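PDB 6VH5: prephenate dehydratase:Amino acid-binding ACT from Brucella abortus, which probably catalyses the decarboxylation and dehydration of prephenate to phenylpyruvate in phenylalanine biosynthesis, and binds phenylalanine in its ACT domain. Local coordinates for residues 220-225 against 250-255; 74-79 against 244-249; 54-59 against 82-87; 193-198 against 292-297; 62-67 against 199-204. All blocks are in the same frame, centred on the assembly; numbering follows the deposited sequence.

Contact 1. Residues 220-225 against 250-255; sequences VFRVRN and YQLGGR. With PHE (phenylalanine), chain J.
The carboxamides of Asn-225 and Gln-251 meet through one hydrogen bond, from Gln-251 NE2 to Asn-225 OD1 at 3.1 Å. The bond is nearly straight at the hydrogen (176°) and lies in the amide plane of the donor, yet NE2 stands above the carbonyl plane of the acceptor, off its lone pairs; the two amides are close to perpendicular (86°). Asn-225 OD1 takes a second bond from the ammonium N of the bound phenylalanine, at 2.8 Å. Gln-251 OE1 bonds with Thr-259, and its NE2 also bonds with Thr-245 O of the second subunit. Asn-225 belongs to the phenylalanine pocket of the ACT domain, shared with the second subunit, where strand 215-224 runs out into the loop before helix 229-240; Gln-251 positions it from the next shell. The other contact is van der Waals packing: Leu-252 lays CD1 over one face of the Arg-222 guanidinium, off toward its rim, 3.5 Å from Arg-222 NH1. The extended arginine chain lies roughly perpendicular to the leucine, and Arg-222 NE is bonded to Gln-260.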
# COMPACT_ATOMS: atom_id res chain seq x y z
N VAL A 220 13.70 2.95 -12.02
CA VAL A 220 13.60 4.08 -11.10
C VAL A 220 14.59 5.14 -11.55
O VAL A 220 15.60 4.84 -12.19
CB VAL A 220 13.86 3.68 -9.63
CG1 VAL A 220 12.73 2.80 -9.12
CG2 VAL A 220 15.21 2.96 -9.48
N PHE A 221 14.30 6.39 -11.19
CA PHE A 221 15.19 7.51 -11.47
C PHE A 221 14.88 8.62 -10.48
O PHE A 221 13.79 8.68 -9.91
CB PHE A 221 15.05 8.02 -12.91
CG PHE A 221 13.65 8.53 -13.26
CD1 PHE A 221 13.32 9.86 -13.05
CD2 PHE A 221 12.69 7.68 -13.77
CE1 PHE A 221 12.05 10.33 -13.35
CE2 PHE A 221 11.41 8.14 -14.09
CZ PHE A 221 11.08 9.46 -13.87
N ARG A 222 15.86 9.50 -10.27
CA ARG A 222 15.73 10.63 -9.36
C ARG A 222 15.82 11.97 -10.10
O ARG A 222 16.64 12.14 -11.01
CB ARG A 222 16.80 10.57 -8.28
CG ARG A 222 16.61 9.38 -7.36
CD ARG A 222 17.80 9.13 -6.50
NE ARG A 222 17.60 7.92 -5.72
CZ ARG A 222 18.11 7.73 -4.52
NH1 ARG A 222 18.84 8.69 -3.96
NH2 ARG A 222 17.88 6.60 -3.86
N VAL A 223 15.00 12.93 -9.67
CA VAL A 223 15.10 14.32 -10.10
C VAL A 223 15.08 15.23 -8.88
O VAL A 223 14.73 14.82 -7.77
CB VAL A 223 13.97 14.75 -11.07
CG1 VAL A 223 14.07 13.98 -12.37
CG2 VAL A 223 12.60 14.59 -10.42
N ARG A 224 15.51 16.46 -9.10
CA ARG A 224 15.34 17.52 -8.12
C ARG A 224 13.86 17.88 -7.98
O ARG A 224 13.06 17.72 -8.91
CB ARG A 224 16.15 18.74 -8.55
CG ARG A 224 17.66 18.56 -8.37
CD ARG A 224 18.47 19.76 -8.87
NE ARG A 224 18.27 21.02 -8.17
CZ ARG A 224 17.76 22.11 -8.74
NH1 ARG A 224 17.40 22.09 -10.02
NH2 ARG A 224 17.62 23.23 -8.04
N ASN A 225 13.48 18.32 -6.78
CA ASN A 225 12.10 18.66 -6.48
C ASN A 225 11.81 20.13 -6.84
O ASN A 225 11.52 20.96 -5.98
CB ASN A 225 11.80 18.38 -5.00
CG ASN A 225 10.32 18.51 -4.66
OD1 ASN A 225 9.45 18.02 -5.39
ND2 ASN A 225 10.03 19.21 -3.57
N TYR A 250 7.97 9.40 -5.01
CA TYR A 250 8.44 9.06 -3.67
C TYR A 250 9.44 10.14 -3.29
O TYR A 250 10.52 10.19 -3.88
CB TYR A 250 9.05 7.66 -3.70
CG TYR A 250 9.53 7.04 -2.42
CD1 TYR A 250 8.76 6.08 -1.77
CD2 TYR A 250 10.79 7.35 -1.90
CE1 TYR A 250 9.21 5.47 -0.60
CE2 TYR A 250 11.25 6.75 -0.74
CZ TYR A 250 10.45 5.81 -0.09
OH TYR A 250 10.89 5.22 1.06
N GLN A 251 9.09 10.99 -2.33
CA GLN A 251 10.02 12.03 -1.89
C GLN A 251 11.10 11.40 -1.00
O GLN A 251 10.79 10.65 -0.07
CB GLN A 251 9.29 13.15 -1.15
CG GLN A 251 8.29 13.93 -2.01
CD GLN A 251 8.96 14.94 -2.96
OE1 GLN A 251 10.15 14.85 -3.24
NE2 GLN A 251 8.17 15.88 -3.47
N LEU A 252 12.36 11.72 -1.28
CA LEU A 252 13.50 11.06 -0.66
C LEU A 252 13.77 11.58 0.75
O LEU A 252 13.61 12.77 1.03
CB LEU A 252 14.75 11.25 -1.52
CG LEU A 252 14.78 10.41 -2.80
CD1 LEU A 252 16.03 10.67 -3.60
CD2 LEU A 252 14.70 8.94 -2.43
N GLY A 253 14.16 10.67 1.64
CA GLY A 253 14.48 11.04 3.02
C GLY A 253 13.33 11.76 3.70
O GLY A 253 12.17 11.69 3.29
N GLY A 254 13.68 12.49 4.76
CA GLY A 254 12.70 13.36 5.39
C GLY A 254 12.51 14.68 4.69
O GLY A 254 11.44 15.29 4.78
N ARG A 255 13.53 15.15 3.96
CA ARG A 255 13.48 16.46 3.32
C ARG A 255 12.68 16.40 2.01
O ARG A 255 12.24 15.33 1.56
CB ARG A 255 14.89 16.99 3.09
N PHE J . 8.65 18.45 -8.03
CA PHE J . 9.16 18.09 -9.34
C PHE J . 8.34 18.70 -10.48
O PHE J . 8.56 18.36 -11.65
CB PHE J . 9.21 16.57 -9.51
CG PHE J . 7.96 15.86 -9.03
CD1 PHE J . 7.94 15.23 -7.80
CD2 PHE J . 6.82 15.81 -9.82
CE1 PHE J . 6.80 14.57 -7.35
CE2 PHE J . 5.68 15.16 -9.38
CZ PHE J . 5.67 14.53 -8.14
OXT PHE J . 7.46 19.54 -10.26

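Contact 2. Residues 74-79 against 244-249; sequences PIENTL and MTKLES. With PHE (phenylalanine), chain E.
With chi1 at -171°, the next two torsions also extended and a single bend at the last (chi4 66°), Lys-246 reaches straight out of its strand and turns only its ammonium group. Glu-76, its chain likewise extended beyond CG, comes from the opposite direction. The two meet in a salt bridge, Lys-246 NZ to Glu-76 OE2, at 2.8 Å. NZ approaches OE2 on the anti side of the carboxylate, 34° out of its plane, and Lys-246 CD also lies close, 3.2 Å from Glu-76 OE2. A long salt bridge within 244-249, from Lys-246 NZ to Glu-248 OE2 at 3.9 Å, extends the network. Glu-76 OE2 has further partners in Arg-195 and in a water at 2.8 Å, so several donors converge on one oxygen. Two residues before the lysine, Met-244 holds the bound phenylalanine through its backbone, with Met-244 N donating to the ligand O at 3.1 Å. Ile-75 with Glu-76, and Thr-245 with Lys-246, each form a classic beta bulge, opposite Arg-195 and Asp-264 respectively. The bridge thus joins a strand of the dehydratase domain to strand 243-251 of the ACT sheet, which pairs with the second subunit and lines the phenylalanine site.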
# COMPACT_ATOMS: atom_id res chain seq x y z
N PRO A 74 2.45 -9.37 -4.95
CA PRO A 74 1.42 -8.44 -5.44
C PRO A 74 1.86 -7.00 -5.26
O PRO A 74 2.44 -6.62 -4.24
CB PRO A 74 0.21 -8.76 -4.56
CG PRO A 74 0.80 -9.28 -3.29
CD PRO A 74 2.04 -10.03 -3.70
N ILE A 75 1.59 -6.18 -6.28
CA ILE A 75 1.94 -4.76 -6.20
C ILE A 75 0.78 -3.84 -6.53
O ILE A 75 0.82 -2.65 -6.17
CB ILE A 75 3.16 -4.43 -7.08
CG1 ILE A 75 2.86 -4.69 -8.56
CG2 ILE A 75 4.37 -5.27 -6.63
CD1 ILE A 75 3.85 -4.02 -9.48
N GLU A 76 -0.27 -4.31 -7.21
CA GLU A 76 -1.44 -3.50 -7.48
C GLU A 76 -2.69 -4.33 -7.22
O GLU A 76 -2.74 -5.51 -7.57
CB GLU A 76 -1.47 -2.98 -8.92
CG GLU A 76 -0.37 -2.01 -9.25
CD GLU A 76 -0.24 -1.77 -10.73
OE1 GLU A 76 -1.21 -2.04 -11.46
OE2 GLU A 76 0.85 -1.35 -11.17
N ASN A 77 -3.68 -3.71 -6.56
CA ASN A 77 -5.00 -4.31 -6.39
C ASN A 77 -6.07 -3.25 -6.58
O ASN A 77 -6.00 -2.18 -5.98
CB ASN A 77 -5.16 -4.94 -5.01
CG ASN A 77 -6.59 -5.39 -4.77
OD1 ASN A 77 -7.37 -4.70 -4.11
ND2 ASN A 77 -6.95 -6.53 -5.35
N THR A 78 -7.10 -3.59 -7.37
CA THR A 78 -8.13 -2.63 -7.78
C THR A 78 -8.96 -2.10 -6.61
O THR A 78 -9.42 -0.95 -6.65
CB THR A 78 -9.03 -3.26 -8.83
OG1 THR A 78 -8.23 -3.67 -9.95
CG2 THR A 78 -10.07 -2.27 -9.31
N LEU A 79 -9.17 -2.88 -5.54
CA LEU A 79 -10.05 -2.36 -4.50
C LEU A 79 -9.34 -2.17 -3.16
O LEU A 79 -9.87 -2.54 -2.10
CB LEU A 79 -11.27 -3.27 -4.33
CG LEU A 79 -12.12 -3.45 -5.59
CD1 LEU A 79 -13.24 -4.45 -5.36
CD2 LEU A 79 -12.71 -2.12 -6.00
N MET A 244 3.98 5.04 -21.30
CA MET A 244 4.26 4.77 -19.90
C MET A 244 2.96 4.35 -19.22
O MET A 244 1.93 5.03 -19.38
CB MET A 244 4.86 6.01 -19.24
CG MET A 244 5.29 5.83 -17.80
SD MET A 244 6.16 7.27 -17.19
CE MET A 244 7.70 7.16 -18.12
N THR A 245 2.98 3.23 -18.48
CA THR A 245 1.76 2.70 -17.89
C THR A 245 1.77 2.70 -16.37
O THR A 245 0.75 2.37 -15.77
CB THR A 245 1.49 1.27 -18.39
OG1 THR A 245 2.52 0.39 -17.92
CG2 THR A 245 1.46 1.22 -19.90
N LYS A 246 2.88 3.07 -15.74
CA LYS A 246 2.90 3.19 -14.29
C LYS A 246 3.90 4.26 -13.91
O LYS A 246 4.98 4.35 -14.50
CB LYS A 246 3.24 1.85 -13.64
CG LYS A 246 3.08 1.81 -12.12
CD LYS A 246 3.47 0.45 -11.59
CE LYS A 246 3.46 0.42 -10.07
NZ LYS A 246 2.09 0.60 -9.55
N LEU A 247 3.55 5.07 -12.91
CA LEU A 247 4.46 6.12 -12.46
C LEU A 247 4.08 6.52 -11.05
O LEU A 247 2.92 6.87 -10.79
CB LEU A 247 4.43 7.33 -13.41
CG LEU A 247 5.45 8.45 -13.16
CD1 LEU A 247 6.87 7.88 -13.15
CD2 LEU A 247 5.32 9.57 -14.22
N GLU A 248 5.02 6.41 -10.13
CA GLU A 248 4.78 6.69 -8.72
C GLU A 248 5.88 7.57 -8.16
O GLU A 248 7.07 7.24 -8.28
CB GLU A 248 4.71 5.40 -7.92
CG GLU A 248 3.35 4.76 -7.86
CD GLU A 248 3.36 3.68 -6.82
OE1 GLU A 248 4.46 3.47 -6.27
OE2 GLU A 248 2.29 3.10 -6.52
N SER A 249 5.49 8.64 -7.48
CA SER A 249 6.45 9.54 -6.86
C SER A 249 6.75 9.11 -5.43
O SER A 249 5.92 8.51 -4.73
CB SER A 249 5.93 10.97 -6.89
OG SER A 249 5.12 11.28 -5.78
N PHE E . 0.25 6.18 -20.87
CA PHE E . 0.05 7.63 -20.75
C PHE E . 1.34 8.35 -21.07
O PHE E . 2.37 7.70 -21.29
CB PHE E . -0.43 8.02 -19.36
CG PHE E . 0.35 7.40 -18.22
CD1 PHE E . -0.20 6.37 -17.48
CD2 PHE E . 1.63 7.84 -17.90
CE1 PHE E . 0.50 5.79 -16.43
CE2 PHE E . 2.34 7.27 -16.86
CZ PHE E . 1.78 6.25 -16.12
OXT PHE E . 1.36 9.59 -21.09
O HOH W 1 0.52 -0.53 -13.87

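Contact 3. Residues 54-59 against 82-87; sequences PTFEDA and RVADIH
In the dehydratase domain, whose family is consistent with a type 2 periplasmic-binding-protein fold, a CH-pi contact joins the first turn of helix 56-64 to the loop that leads from strand 70-77 into helix 86-92. Ala-84 places its CB over the middle of the Phe-56 ring, 3.5 Å from the centroid and 13° off the ring normal. The methyl group therefore sits almost squarely on one face. The backbone of Ala-84 follows the ring toward its far end, where Ala-84 N is 3.6 Å from Phe-56 CZ, and the carbonyl carbon of Val-83 approaches obliquely. Phe-56 CG lies anti to its own carbonyl carbon (chi1 -65°), a setting that carries the ring out from the helix start toward the loop. Both sides of the contact are tied to strand 70-77: Phe-56 also packs on Pro-74, Ala-84 on Ile-73, and the backbones of Ala-84 and Pro-74 are hydrogen-bonded. Val-83 brings the loop near Thr-194, predicted to be essential for dehydratase activity, with the two side chains about 5 Å apart. Each helix begins with a side-chain cap close to the contact. Asp-85 is the N-cap of helix 86-92 and accepts through OD1 from the backbone N of Tyr-88, while at the start of helix 56-64 the N-cap Thr-55 accepts from Asp-58, with Asp-58 N 3.1 Å from Thr-55 OG1.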
# COMPACT_ATOMS: atom_id res chain seq x y z
N PRO A 54 5.41 -15.91 5.84
CA PRO A 54 4.44 -15.08 6.58
C PRO A 54 4.39 -13.64 6.13
O PRO A 54 3.32 -13.02 6.21
CB PRO A 54 4.90 -15.23 8.04
CG PRO A 54 6.31 -15.71 7.98
CD PRO A 54 6.44 -16.49 6.70
N THR A 55 5.49 -13.07 5.64
CA THR A 55 5.52 -11.68 5.20
C THR A 55 6.16 -11.57 3.82
O THR A 55 6.83 -12.49 3.35
CB THR A 55 6.29 -10.78 6.18
OG1 THR A 55 7.69 -11.11 6.14
CG2 THR A 55 5.75 -10.91 7.58
N PHE A 56 5.93 -10.41 3.18
CA PHE A 56 6.56 -10.10 1.90
C PHE A 56 8.08 -10.15 2.03
O PHE A 56 8.77 -10.71 1.16
CB PHE A 56 6.16 -8.70 1.42
CG PHE A 56 4.71 -8.53 1.11
CD1 PHE A 56 4.08 -9.33 0.17
CD2 PHE A 56 3.98 -7.52 1.71
CE1 PHE A 56 2.76 -9.17 -0.11
CE2 PHE A 56 2.65 -7.35 1.42
CZ PHE A 56 2.04 -8.17 0.51
N GLU A 57 8.61 -9.54 3.09
CA GLU A 57 10.05 -9.54 3.32
C GLU A 57 10.59 -10.96 3.37
O GLU A 57 11.61 -11.26 2.74
CB GLU A 57 10.35 -8.77 4.61
CG GLU A 57 10.06 -7.28 4.51
CD GLU A 57 8.57 -6.91 4.65
OE1 GLU A 57 8.25 -5.70 4.55
OE2 GLU A 57 7.72 -7.82 4.83
N ASP A 58 9.89 -11.87 4.07
CA ASP A 58 10.31 -13.27 4.10
C ASP A 58 10.25 -13.88 2.70
O ASP A 58 11.10 -14.71 2.34
CB ASP A 58 9.43 -14.07 5.06
CG ASP A 58 9.71 -13.74 6.52
OD1 ASP A 58 10.88 -13.48 6.87
OD2 ASP A 58 8.73 -13.74 7.30
N ALA A 59 9.24 -13.50 1.91
CA ALA A 59 9.18 -13.96 0.53
C ALA A 59 10.36 -13.42 -0.28
O ALA A 59 10.85 -14.11 -1.19
CB ALA A 59 7.85 -13.56 -0.11
N ARG A 82 -4.24 -5.27 0.18
CA ARG A 82 -2.88 -5.24 0.67
C ARG A 82 -1.90 -5.61 -0.44
O ARG A 82 -2.07 -6.64 -1.10
CB ARG A 82 -2.72 -6.19 1.86
N VAL A 83 -0.90 -4.75 -0.66
CA VAL A 83 0.16 -5.01 -1.62
C VAL A 83 1.49 -4.62 -1.00
O VAL A 83 1.56 -3.81 -0.07
CB VAL A 83 -0.05 -4.24 -2.95
CG1 VAL A 83 -1.26 -4.81 -3.70
CG2 VAL A 83 -0.25 -2.76 -2.67
N ALA A 84 2.57 -5.22 -1.51
CA ALA A 84 3.91 -4.90 -1.03
C ALA A 84 4.38 -3.59 -1.67
O ALA A 84 4.11 -3.32 -2.84
CB ALA A 84 4.90 -6.01 -1.36
N ASP A 85 5.13 -2.80 -0.89
CA ASP A 85 5.71 -1.55 -1.37
C ASP A 85 6.93 -1.89 -2.22
O ASP A 85 8.08 -1.87 -1.77
CB ASP A 85 6.06 -0.65 -0.20
CG ASP A 85 6.46 0.75 -0.64
OD1 ASP A 85 6.70 0.95 -1.85
OD2 ASP A 85 6.54 1.64 0.22
N ILE A 86 6.67 -2.21 -3.49
CA ILE A 86 7.73 -2.60 -4.41
C ILE A 86 8.74 -1.46 -4.61
O ILE A 86 9.93 -1.71 -4.85
CB ILE A 86 7.12 -3.06 -5.75
CG1 ILE A 86 8.19 -3.71 -6.64
CG2 ILE A 86 6.40 -1.90 -6.46
CD1 ILE A 86 8.60 -5.09 -6.21
N HIS A 87 8.28 -0.21 -4.50
CA HIS A 87 9.17 0.93 -4.68
C HIS A 87 10.23 0.99 -3.59
O HIS A 87 11.35 1.47 -3.84
CB HIS A 87 8.35 2.22 -4.71
CG HIS A 87 9.07 3.40 -5.30
ND1 HIS A 87 8.42 4.54 -5.71
CD2 HIS A 87 10.39 3.61 -5.55
CE1 HIS A 87 9.29 5.41 -6.18
NE2 HIS A 87 10.50 4.87 -6.10

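Contact 4. Residues 193-198 against 292-297; sequences VTRFVV and GVYKGS
Arg-195 reaches toward Tyr-294 with its CG anti to the backbone N (chi1 170°) and its chain extended through CB, CG and CD to NE. The aliphatic part makes no touch with 292-297; the side chain packs on Phe-102 of strand 96-104. At the tip, NH1 forms salt bridges with Glu-76 and Asp-264, and NH2 one with Glu-100; these three carboxylates probably balance the charge of the guanidinium and that of nearby Arg-300. NH2 is also the atom that meets the tyrosine, with Arg-195 NH2 3.4 Å from Tyr-294 OH. It comes to the edge of the tyrosine ring, near its plane, and the guanidinium and ring planes are inclined by 24°. The phenol oxygen has a partner of its own, since Tyr-294 OH is hydrogen-bonded to Thr-218 on the adjacent strand of the ACT sheet. Strand 193-200 runs between 70-77 and 96-104 in the dehydratase sheet, whereas 286-295 is an outermost strand of the ACT sheet within this chain, next to 215-224, and this buried pair spans the interface between them, with Ile-97 of strand 96-104 packing on the tyrosine.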
# COMPACT_ATOMS: atom_id res chain seq x y z
N VAL A 193 -9.04 -6.97 -9.31
CA VAL A 193 -7.86 -7.56 -9.93
C VAL A 193 -6.61 -7.23 -9.12
O VAL A 193 -6.47 -6.12 -8.61
CB VAL A 193 -7.71 -7.07 -11.39
CG1 VAL A 193 -6.61 -7.85 -12.09
CG2 VAL A 193 -9.02 -7.22 -12.12
N THR A 194 -5.72 -8.21 -8.99
CA THR A 194 -4.42 -8.01 -8.38
C THR A 194 -3.32 -8.19 -9.42
O THR A 194 -3.37 -9.13 -10.23
CB THR A 194 -4.18 -8.98 -7.21
OG1 THR A 194 -4.95 -8.58 -6.08
CG2 THR A 194 -2.69 -8.97 -6.81
N ARG A 195 -2.35 -7.28 -9.43
CA ARG A 195 -1.20 -7.38 -10.32
C ARG A 195 0.00 -7.87 -9.52
O ARG A 195 0.41 -7.23 -8.54
CB ARG A 195 -0.90 -6.05 -10.99
CG ARG A 195 0.44 -6.06 -11.74
CD ARG A 195 0.67 -4.73 -12.49
NE ARG A 195 1.81 -4.86 -13.38
CZ ARG A 195 2.80 -3.98 -13.50
NH1 ARG A 195 2.79 -2.86 -12.79
NH2 ARG A 195 3.79 -4.23 -14.34
N PHE A 196 0.58 -8.97 -9.97
CA PHE A 196 1.81 -9.45 -9.37
C PHE A 196 2.99 -9.14 -10.29
O PHE A 196 2.84 -8.96 -11.50
CB PHE A 196 1.76 -10.96 -9.12
CG PHE A 196 0.63 -11.39 -8.24
CD1 PHE A 196 -0.64 -11.61 -8.76
CD2 PHE A 196 0.84 -11.61 -6.89
CE1 PHE A 196 -1.68 -12.02 -7.95
CE2 PHE A 196 -0.20 -12.03 -6.07
CZ PHE A 196 -1.46 -12.23 -6.60
N VAL A 197 4.18 -9.09 -9.68
CA VAL A 197 5.45 -9.12 -10.41
C VAL A 197 6.22 -10.34 -9.92
O VAL A 197 6.17 -10.68 -8.73
CB VAL A 197 6.29 -7.84 -10.22
CG1 VAL A 197 5.68 -6.68 -11.01
CG2 VAL A 197 6.40 -7.51 -8.74
N VAL A 198 6.91 -11.00 -10.84
CA VAL A 198 7.73 -12.16 -10.53
C VAL A 198 9.17 -11.68 -10.33
O VAL A 198 9.75 -11.06 -11.22
CB VAL A 198 7.64 -13.19 -11.67
CG1 VAL A 198 8.32 -14.50 -11.28
CG2 VAL A 198 6.18 -13.40 -12.05
N GLY A 292 13.95 -4.22 -14.41
CA GLY A 292 13.52 -5.41 -15.11
C GLY A 292 13.05 -5.18 -16.53
O GLY A 292 12.58 -4.08 -16.89
N VAL A 293 13.18 -6.21 -17.36
CA VAL A 293 12.76 -6.20 -18.76
C VAL A 293 12.07 -7.53 -19.02
O VAL A 293 12.74 -8.58 -19.07
CB VAL A 293 13.94 -6.02 -19.73
CG1 VAL A 293 13.44 -6.03 -21.16
CG2 VAL A 293 14.72 -4.76 -19.40
N TYR A 294 10.74 -7.51 -19.15
CA TYR A 294 9.97 -8.74 -19.06
C TYR A 294 8.77 -8.72 -20.00
O TYR A 294 8.28 -7.65 -20.41
CB TYR A 294 9.53 -9.00 -17.61
CG TYR A 294 8.88 -7.82 -16.90
CD1 TYR A 294 7.51 -7.77 -16.69
CD2 TYR A 294 9.65 -6.77 -16.40
CE1 TYR A 294 6.91 -6.72 -16.02
CE2 TYR A 294 9.05 -5.70 -15.74
CZ TYR A 294 7.69 -5.68 -15.55
OH TYR A 294 7.09 -4.63 -14.88
N LYS A 295 8.27 -9.92 -20.30
CA LYS A 295 7.08 -10.05 -21.14
C LYS A 295 5.87 -9.44 -20.46
O LYS A 295 5.70 -9.55 -19.24
CB LYS A 295 6.80 -11.52 -21.45
CG LYS A 295 7.86 -12.22 -22.28
CD LYS A 295 7.52 -13.70 -22.45
CE LYS A 295 8.57 -14.43 -23.27
NZ LYS A 295 8.23 -15.87 -23.46
N GLY A 296 5.02 -8.78 -21.25
CA GLY A 296 3.83 -8.14 -20.74
C GLY A 296 2.59 -9.00 -20.91
O GLY A 296 2.47 -9.76 -21.87
N SER A 297 1.67 -8.88 -19.96
CA SER A 297 0.47 -9.70 -20.01
C SER A 297 -0.45 -9.25 -21.14
O SER A 297 -0.48 -8.08 -21.51
CB SER A 297 -0.26 -9.64 -18.67
OG SER A 297 -1.41 -10.46 -18.70

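Contact 5. Residues 62-67 against 199-204; sequences AVETGA and LSKNKQ
Glu-64 and Lys-201 cross at about a right angle, the lysine reaching over the C-terminal part of the helix to the glutamate's own carbonyl. The Lys-201 chain runs extended from the backbone and bends at the last torsion (chi4 77°), which turns Lys-201 NZ onto Glu-64 O at 2.7 Å, in the carbonyl plane and on a lone pair. The carboxylate of Glu-64 folds back through a bend at chi2 (68°) and adds a salt bridge, Glu-64 OE2 to Lys-201 NZ at 3.1 Å, weak as a hydrogen bond. The lysine's charge lies near the C-terminal part of helix 56-64, where it would probably interact favourably with the helix dipole; the chain turns away at Gly-66 with positive phi. Helix 56-64 packs against the dehydratase sheet, and strand 193-200 of that sheet ends just before Lys-201. Val-63 and Lys-201 run alongside in opposite senses: Val-63 CG1 lies 3.8 Å from Lys-201 CB and 3.6 Å from Lys-201 N. Val-63 also packs on Ala-71 of the sheet and on Met-95.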
# COMPACT_ATOMS: atom_id res chain seq x y z
N ALA A 62 13.55 -15.41 0.97
CA ALA A 62 13.58 -16.77 0.42
C ALA A 62 14.35 -16.83 -0.89
O ALA A 62 14.97 -17.86 -1.20
CB ALA A 62 12.15 -17.28 0.22
N VAL A 63 14.27 -15.77 -1.69
CA VAL A 63 14.98 -15.68 -2.95
C VAL A 63 16.43 -15.30 -2.72
O VAL A 63 17.34 -15.80 -3.41
CB VAL A 63 14.26 -14.67 -3.87
CG1 VAL A 63 15.07 -14.37 -5.13
CG2 VAL A 63 12.87 -15.20 -4.23
N GLU A 64 16.67 -14.42 -1.74
CA GLU A 64 18.02 -13.97 -1.44
C GLU A 64 18.89 -15.12 -0.93
O GLU A 64 20.06 -15.22 -1.30
CB GLU A 64 17.97 -12.84 -0.41
CG GLU A 64 19.34 -12.30 -0.04
CD GLU A 64 19.99 -11.57 -1.19
OE1 GLU A 64 19.27 -10.83 -1.90
OE2 GLU A 64 21.22 -11.73 -1.39
N THR A 65 18.33 -15.99 -0.09
CA THR A 65 19.05 -17.11 0.49
C THR A 65 19.07 -18.33 -0.41
O THR A 65 19.76 -19.30 -0.09
CB THR A 65 18.45 -17.51 1.84
OG1 THR A 65 17.10 -17.96 1.66
CG2 THR A 65 18.48 -16.34 2.83
N GLY A 66 18.30 -18.35 -1.50
CA GLY A 66 18.27 -19.53 -2.33
C GLY A 66 17.23 -20.55 -1.93
O GLY A 66 17.17 -21.62 -2.54
N ALA A 67 16.41 -20.25 -0.91
CA ALA A 67 15.30 -21.13 -0.60
C ALA A 67 14.33 -21.23 -1.76
O ALA A 67 13.73 -22.28 -1.99
CB ALA A 67 14.55 -20.62 0.63
N LEU A 199 9.75 -12.00 -9.17
CA LEU A 199 11.07 -11.50 -8.81
C LEU A 199 12.11 -12.60 -8.88
O LEU A 199 11.81 -13.78 -8.68
CB LEU A 199 11.08 -10.87 -7.42
CG LEU A 199 10.08 -9.72 -7.24
CD1 LEU A 199 10.31 -9.04 -5.91
CD2 LEU A 199 10.10 -8.72 -8.39
N SER A 200 13.36 -12.20 -9.16
CA SER A 200 14.47 -13.13 -9.25
C SER A 200 15.73 -12.48 -8.72
O SER A 200 15.91 -11.26 -8.81
CB SER A 200 14.70 -13.58 -10.70
OG SER A 200 15.91 -14.29 -10.84
N LYS A 201 16.64 -13.32 -8.22
CA LYS A 201 17.92 -12.84 -7.69
C LYS A 201 18.89 -12.52 -8.81
O LYS A 201 19.77 -11.66 -8.65
CB LYS A 201 18.51 -13.89 -6.75
CG LYS A 201 19.93 -13.61 -6.22
CD LYS A 201 20.54 -14.88 -5.61
CE LYS A 201 21.76 -14.59 -4.73
NZ LYS A 201 21.37 -14.06 -3.39
N ASN A 202 18.72 -13.17 -9.96
CA ASN A 202 19.61 -13.05 -11.10
C ASN A 202 18.90 -12.35 -12.24
O ASN A 202 17.71 -12.58 -12.48
CB ASN A 202 20.12 -14.42 -11.54
CG ASN A 202 21.02 -15.05 -10.51
OD1 ASN A 202 20.68 -16.08 -9.94
ND2 ASN A 202 22.15 -14.41 -10.23
N LYS A 203 19.65 -11.53 -12.96
CA LYS A 203 19.10 -10.68 -14.00
C LYS A 203 18.88 -11.47 -15.28
O LYS A 203 19.70 -12.31 -15.66
CB LYS A 203 20.05 -9.50 -14.25
CG LYS A 203 19.95 -8.81 -15.62
CD LYS A 203 21.14 -7.85 -15.80
CE LYS A 203 21.00 -6.96 -17.04
NZ LYS A 203 21.87 -5.76 -16.98
N GLN A 204 17.73 -11.25 -15.90
CA GLN A 204 17.41 -11.89 -17.17
C GLN A 204 16.46 -10.96 -17.89
O GLN A 204 15.39 -10.63 -17.36
CB GLN A 204 16.75 -13.26 -16.96
CG GLN A 204 16.09 -13.84 -18.22
CD GLN A 204 14.57 -13.60 -18.26
OE1 GLN A 204 13.90 -13.58 -17.23
NE2 GLN A 204 14.03 -13.43 -19.47

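In the fold
Contacts 3 and 5 belong to the dehydratase domain and contact 1 to the ACT domain, while contacts 2 and 4 join the two domains, their centres 11 Å apart. Helix 56-64 serves contact 3 at its start and contact 5 at its end, with centres 15 Å apart; strand 193-200 likewise links contacts 4 and 5, and strand 243-251 contacts 1 and 2. Contacts 2 and 4 also meet through the neighbouring strands 70-77 and 193-200. Along the chain, contact 3 closes before contact 1 opens, yet they touch where His-87 packs on Tyr-250. The effector pockets thus connect, through contacts 2 and 4, with the sheet that carries Thr-194, a plausible route for phenylalanine feedback.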